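Serine protease inhibitor 2 (PDB 3PZF) inhibits the serine proteases CLIPB9, CLIPB10 and CLIPB4, so preventing phenoloxidase activation and negatively regulating melanization in mosquito hemolymph. Local coordinates at residues F112-F117 and L136-Y141; L52-E57 and N122-I127. All blocks are in the same frame, centred on the assembly; numbering follows the deposited sequence. Where two conformers were deposited one is given.

Contact 1: residues F112-F117 and L136-Y141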
loop_
_atom_site.group_PDB
_atom_site.type_symbol
_atom_site.label_atom_id
_atom_site.label_comp_id
_atom_site.label_asym_id
_atom_site.label_seq_id
_atom_site.Cartn_x
_atom_site.Cartn_y
_atom_site.Cartn_z
ATOM N N PHE A 112 12.000 6.153 11.634
ATOM C CA PHE A 112 11.660 6.358 13.040
ATOM C C PHE A 112 12.135 7.761 13.436
ATOM O O PHE A 112 13.302 8.080 13.272
ATOM C CB PHE A 112 12.394 5.403 13.960
ATOM C CG PHE A 112 11.979 3.959 13.849
ATOM C CD1 PHE A 112 11.095 3.406 14.766
ATOM C CD2 PHE A 112 12.559 3.132 12.896
ATOM C CE1 PHE A 112 10.751 2.052 14.680
ATOM C CE2 PHE A 112 12.240 1.783 12.839
ATOM C CZ PHE A 112 11.342 1.248 13.738
ATOM N N PHE A 113 11.234 8.584 13.951
ATOM C CA PHE A 113 11.599 9.896 14.503
ATOM C C PHE A 113 11.626 9.765 16.028
ATOM O O PHE A 113 10.590 9.558 16.665
ATOM C CB PHE A 113 10.593 10.955 14.033
ATOM C CG PHE A 113 10.635 11.217 12.540
ATOM C CD1 PHE A 113 11.606 12.050 12.006
ATOM C CD2 PHE A 113 9.737 10.597 11.665
ATOM C CE1 PHE A 113 11.671 12.293 10.657
ATOM C CE2 PHE A 113 9.797 10.840 10.303
ATOM C CZ PHE A 113 10.762 11.682 9.795
ATOM N N VAL A 114 12.819 9.882 16.613
ATOM C CA VAL A 114 13.056 9.438 17.970
ATOM C C VAL A 114 13.367 10.661 18.799
ATOM O O VAL A 114 14.115 11.516 18.345
ATOM C CB VAL A 114 14.250 8.450 18.008
ATOM C CG1 VAL A 114 14.499 7.970 19.397
ATOM C CG2 VAL A 114 13.971 7.233 17.071
ATOM N N ASP A 115 12.780 10.747 19.995
ATOM C CA ASP A 115 12.981 11.900 20.897
ATOM C C ASP A 115 14.451 12.048 21.300
ATOM O O ASP A 115 15.204 11.067 21.288
ATOM C CB ASP A 115 12.097 11.767 22.152
ATOM C CG ASP A 115 11.788 13.119 22.815
ATOM O OD1 ASP A 115 12.132 14.178 22.256
ATOM O OD2 ASP A 115 11.179 13.126 23.903
ATOM N N ASP A 116 14.839 13.278 21.677
ATOM C CA ASP A 116 16.228 13.651 21.951
ATOM C C ASP A 116 16.941 12.699 22.878
ATOM O O ASP A 116 18.112 12.407 22.690
ATOM C CB ASP A 116 16.297 15.021 22.664
ATOM C CG ASP A 116 15.988 16.187 21.756
ATOM O OD1 ASP A 116 16.368 16.147 20.566
ATOM O OD2 ASP A 116 15.375 17.159 22.258
ATOM N N PHE A 117 16.237 12.264 23.913
ATOM C CA PHE A 117 16.884 11.612 25.045
ATOM C C PHE A 117 17.145 10.144 24.744
ATOM O O PHE A 117 17.853 9.465 25.487
ATOM C CB PHE A 117 16.013 11.747 26.299
ATOM C CG PHE A 117 14.799 10.867 26.280
ATOM C CD1 PHE A 117 14.855 9.579 26.782
ATOM C CD2 PHE A 117 13.605 11.325 25.744
ATOM C CE1 PHE A 117 13.735 8.757 26.751
ATOM C CE2 PHE A 117 12.485 10.519 25.715
ATOM C CZ PHE A 117 12.543 9.232 26.212
ATOM N N LEU A 136 16.590 6.206 10.949
ATOM C CA LEU A 136 16.178 6.797 12.209
ATOM C C LEU A 136 16.803 8.173 12.329
ATOM O O LEU A 136 17.990 8.359 12.046
ATOM C CB LEU A 136 16.622 5.924 13.389
ATOM C CG LEU A 136 16.107 4.481 13.299
ATOM C CD1 LEU A 136 17.152 3.541 12.670
ATOM C CD2 LEU A 136 15.702 3.965 14.667
ATOM N N GLU A 137 16.003 9.114 12.798
ATOM C CA GLU A 137 16.429 10.506 12.965
ATOM C C GLU A 137 16.009 11.023 14.334
ATOM O O GLU A 137 14.938 10.682 14.818
ATOM C CB GLU A 137 15.741 11.317 11.874
ATOM C CG GLU A 137 16.184 12.748 11.726
ATOM C CD GLU A 137 15.536 13.390 10.512
ATOM O OE1 GLU A 137 15.194 14.583 10.585
ATOM O OE2 GLU A 137 15.365 12.687 9.488
ATOM N N LYS A 138 16.832 11.872 14.945
ATOM C CA LYS A 138 16.528 12.449 16.258
ATOM C C LYS A 138 15.748 13.748 16.088
ATOM O O LYS A 138 16.071 14.574 15.245
ATOM C CB LYS A 138 17.813 12.741 17.047
ATOM C CG LYS A 138 18.814 11.592 17.103
ATOM C CD LYS A 138 18.196 10.299 17.644
ATOM C CE LYS A 138 17.704 10.455 19.078
ATOM N NZ LYS A 138 18.778 10.863 20.016
ATOM N N VAL A 139 14.707 13.911 16.889
ATOM C CA VAL A 139 13.941 15.143 16.928
ATOM C C VAL A 139 13.656 15.462 18.377
ATOM O O VAL A 139 13.948 14.662 19.261
ATOM C CB VAL A 139 12.601 14.991 16.199
ATOM C CG1 VAL A 139 12.829 14.639 14.727
ATOM C CG2 VAL A 139 11.749 13.923 16.877
ATOM N N SER A 140 13.076 16.636 18.621
ATOM C CA SER A 140 12.711 17.026 19.971
ATOM C C SER A 140 11.208 17.228 20.047
ATOM O O SER A 140 10.680 18.231 19.554
ATOM C CB SER A 140 13.407 18.325 20.358
ATOM O OG SER A 140 13.008 18.710 21.657
ATOM N N TYR A 141 10.511 16.288 20.676
ATOM C CA TYR A 141 9.046 16.370 20.742
ATOM C C TYR A 141 8.588 17.502 21.691
ATOM O O TYR A 141 7.412 17.890 21.689
ATOM C CB TYR A 141 8.444 15.022 21.143
ATOM C CG TYR A 141 8.499 13.999 20.016
ATOM C CD1 TYR A 141 7.539 14.011 19.008
ATOM C CD2 TYR A 141 9.513 13.041 19.944
ATOM C CE1 TYR A 141 7.574 13.092 17.972
ATOM C CE2 TYR A 141 9.559 12.114 18.883
ATOM C CZ TYR A 141 8.580 12.158 17.899
ATOM O OH TYR A 141 8.557 11.260 16.828
#
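F112-D115 and L136-V139 are parallel neighbours at the rim of serpin sheet A, the two strands of a beta-alpha-beta crossover whose connection is helix 122-132. The ladder pairs F112 with L136, F113 with E137 and V114 with K138. E137 N donates to F112 O (2.9 Å), V114 N to E137 O and V139 N to V114 O; CA-H...O contacts, such as L136 CA to F112 O (3.3 Å), fill in between them. On one face of the sheet F112 and L136 lie side by side, L136 CD2 resting against F112 CB (3.7 Å) and F112 CD2, beneath Y124 of helix 122-132. The other face carries F113, E137 and V139 under helix 144-158. There the V139 side chain crosses that of F113 obliquely, CG1 touching F113 CD1 at 3.9 Å, and the F113 ring meets W154 edge-to-face.

Beyond V114 and K138, side-chain bonds continue the pairing. K138 curls back, bent at every torsion beyond CB, and its NZ bonds to D116 O (3.2 Å) and to I118 O. In the conformer given, S140 OG bonds mainly to S142 OG, and a weak, doubtful bond reaches D116 OD2. D115 CG stands anti to the backbone N (chi1 -156°), and OD1 accepts Y141 N (3.1 Å) from above the carboxylate plane. The Y141 ring turns an edge to D115 CB, its plane 78° from the carboxylate. Also bonded to T178 OG1, Y141 OH donates to F113 O (2.7 Å) from 48° out of the carbonyl plane.

Contact 2: residues L52-E57 and N122-I127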
loop_
_atom_site.group_PDB
_atom_site.type_symbol
_atom_site.label_atom_id
_atom_site.label_comp_id
_atom_site.label_asym_id
_atom_site.label_seq_id
_atom_site.Cartn_x
_atom_site.Cartn_y
_atom_site.Cartn_z
ATOM N N LEU A 52 6.220 -3.485 10.592
ATOM C CA LEU A 52 6.084 -4.515 11.615
ATOM C C LEU A 52 7.367 -5.309 11.782
ATOM O O LEU A 52 7.722 -5.654 12.897
ATOM C CB LEU A 52 4.928 -5.453 11.287
ATOM C CG LEU A 52 3.544 -4.786 11.296
ATOM C CD1 LEU A 52 2.487 -5.788 10.806
ATOM C CD2 LEU A 52 3.231 -4.284 12.702
ATOM N N THR A 53 8.073 -5.574 10.686
ATOM C CA THR A 53 9.317 -6.329 10.773
ATOM C C THR A 53 10.394 -5.451 11.411
ATOM O O THR A 53 11.180 -5.939 12.210
ATOM C CB THR A 53 9.757 -6.863 9.409
ATOM O OG1 THR A 53 8.690 -7.654 8.860
ATOM C CG2 THR A 53 11.048 -7.782 9.558
ATOM N N LEU A 54 10.398 -4.144 11.142
ATOM C CA LEU A 54 11.381 -3.274 11.857
ATOM C C LEU A 54 11.127 -3.289 13.355
ATOM O O LEU A 54 12.055 -3.281 14.166
ATOM C CB LEU A 54 11.324 -1.852 11.323
ATOM C CG LEU A 54 12.012 -1.683 9.954
ATOM C CD1 LEU A 54 11.482 -0.424 9.278
ATOM C CD2 LEU A 54 13.567 -1.638 10.079
ATOM N N ILE A 55 9.869 -3.304 13.737
ATOM C CA ILE A 55 9.529 -3.332 15.139
ATOM C C ILE A 55 9.917 -4.671 15.738
ATOM O O ILE A 55 10.437 -4.722 16.867
ATOM C CB ILE A 55 8.032 -3.042 15.355
ATOM C CG1 ILE A 55 7.754 -1.569 15.023
ATOM C CG2 ILE A 55 7.640 -3.361 16.791
ATOM C CD1 ILE A 55 6.249 -1.183 14.981
ATOM N N TYR A 56 9.695 -5.748 14.983
ATOM C CA TYR A 56 10.183 -7.076 15.366
ATOM C C TYR A 56 11.696 -7.087 15.601
ATOM O O TYR A 56 12.159 -7.586 16.616
ATOM C CB TYR A 56 9.780 -8.101 14.295
ATOM C CG TYR A 56 10.093 -9.540 14.651
ATOM C CD1 TYR A 56 9.308 -10.231 15.560
ATOM C CD2 TYR A 56 11.150 -10.205 14.051
ATOM C CE1 TYR A 56 9.578 -11.565 15.861
ATOM C CE2 TYR A 56 11.434 -11.532 14.356
ATOM C CZ TYR A 56 10.640 -12.200 15.259
ATOM O OH TYR A 56 10.903 -13.518 15.570
ATOM N N GLU A 57 12.461 -6.503 14.681
ATOM C CA GLU A 57 13.916 -6.426 14.798
ATOM C C GLU A 57 14.342 -5.636 16.046
ATOM O O GLU A 57 15.380 -5.943 16.659
ATOM C CB GLU A 57 14.492 -5.747 13.542
ATOM C CG GLU A 57 14.456 -6.644 12.277
ATOM C CD GLU A 57 15.742 -7.439 12.063
ATOM O OE1 GLU A 57 16.566 -7.599 13.031
ATOM O OE2 GLU A 57 15.933 -7.912 10.914
ATOM N N ASN A 122 23.624 1.584 17.207
ATOM C CA ASN A 122 24.213 1.740 15.889
ATOM C C ASN A 122 23.969 0.526 15.015
ATOM O O ASN A 122 23.645 0.656 13.844
ATOM C CB ASN A 122 25.720 1.997 15.981
ATOM C CG ASN A 122 26.325 2.298 14.628
ATOM O OD1 ASN A 122 26.100 3.371 14.053
ATOM N ND2 ASN A 122 27.065 1.339 14.087
ATOM N N LYS A 123 24.143 -0.660 15.580
ATOM C CA LYS A 123 23.905 -1.857 14.803
ATOM C C LYS A 123 22.454 -1.834 14.275
ATOM O O LYS A 123 22.188 -2.286 13.162
ATOM C CB LYS A 123 24.228 -3.092 15.639
ATOM C CG LYS A 123 25.728 -3.148 15.967
ATOM C CD LYS A 123 26.147 -4.430 16.628
ATOM C CE LYS A 123 27.650 -4.322 17.009
ATOM N NZ LYS A 123 28.060 -5.380 17.936
ATOM N N TYR A 124 21.528 -1.245 15.030
ATOM C CA TYR A 124 20.130 -1.170 14.551
ATOM C C TYR A 124 19.970 -0.230 13.349
ATOM O O TYR A 124 19.300 -0.570 12.381
ATOM C CB TYR A 124 19.157 -0.736 15.667
ATOM C CG TYR A 124 17.716 -0.862 15.205
ATOM C CD1 TYR A 124 17.052 -2.083 15.283
ATOM C CD2 TYR A 124 17.045 0.214 14.647
ATOM C CE1 TYR A 124 15.740 -2.229 14.823
ATOM C CE2 TYR A 124 15.729 0.078 14.202
ATOM C CZ TYR A 124 15.094 -1.148 14.286
ATOM O OH TYR A 124 13.811 -1.300 13.823
ATOM N N GLN A 125 20.561 0.962 13.399
ATOM C CA GLN A 125 20.520 1.849 12.241
ATOM C C GLN A 125 21.103 1.095 11.036
ATOM O O GLN A 125 20.561 1.154 9.943
ATOM C CB GLN A 125 21.275 3.171 12.527
ATOM C CG GLN A 125 21.321 4.158 11.333
ATOM C CD GLN A 125 20.253 5.264 11.375
ATOM O OE1 GLN A 125 20.122 5.993 12.371
ATOM N NE2 GLN A 125 19.527 5.422 10.279
ATOM N N GLN A 126 22.183 0.342 11.243
ATOM C CA GLN A 126 22.785 -0.457 10.166
ATOM C C GLN A 126 21.802 -1.437 9.511
ATOM O O GLN A 126 21.621 -1.420 8.286
ATOM C CB GLN A 126 24.001 -1.238 10.696
ATOM N N ILE A 127 21.191 -2.313 10.307
ATOM C CA ILE A 127 20.225 -3.275 9.762
ATOM C C ILE A 127 19.056 -2.561 9.100
ATOM O O ILE A 127 18.585 -2.956 8.037
ATOM C CB ILE A 127 19.675 -4.196 10.862
ATOM C CG1 ILE A 127 20.799 -5.069 11.432
ATOM C CG2 ILE A 127 18.594 -5.108 10.308
ATOM C CD1 ILE A 127 21.621 -5.717 10.383
#
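A buried helix-helix contact, narrow and centred on one tyrosine, joins L54 and E57 of helix 45-58 to Y124 and I127 of helix 122-132 on the side of serpin sheet A that carries F112 and L136. The short helical segments run nearly antiparallel, at 154°, with axes 11.3 Å apart, and only 210 Å² is buried between them. Even the closest pair of CA atoms, E57 and Y124, stands 8.1 Å apart, so long side chains bridge the distance.

Y124 spans it. Its CG is anti to the backbone N (chi1 -172°), and the ring reaches across with its hydroxyl leading. Y124 OH donates to the main-chain L54 O at 2.7 Å. The oxygen lies at the ring edge, in the ring plane, whereas the hydroxyl approaches from above the carbonyl plane, 47° out of it. The bond thus grips the flank of a helical carbonyl. Aliphatic atoms lie beside it: L54 CB is 3.6 Å from Y124 OH, L54 CD2 is also near that hydroxyl, and E57 CB sits 3.9 Å from Y124 CE1.

One turn along from Y124, I127 CG2 touches E57 OE2 (3.9 Å), the two side chains crossing at about a right angle. That carboxylate is buried, but OE2 is held by a hydrogen bond from Y132 OH and a salt bridge to R87 of helix 83-98, which would be expected to stabilise its negative charge. Three helices thus meet around E57, in the arrangement of serpin helices B, D and E: Y124 and I127 are among the residues through which helix E, which links two strands of sheet A, packs against the helical bundle.

From the N terminus the chain passes L52-E57 in helix 45-58, F112-F117 running from strand 105-115 into loop, N122-I127 in helix 122-132 and L136-Y141 running from strand 134-139 into loop. Contact 2 closes a loop of 64 intervening residues and contact 1 one of 18. The loops cross rather than nest, because helix 122-132 is both the connection inside contact 1 and a partner in contact 2. The contact centres are about 15 Å apart and the side chains meet between them: F112 CZ lies 3.5 Å from Y124 OH and 3.9 Å from L54 CB. The pair thereby ties the rim of sheet A, through its own crossover helix, to the helical part of the serpin.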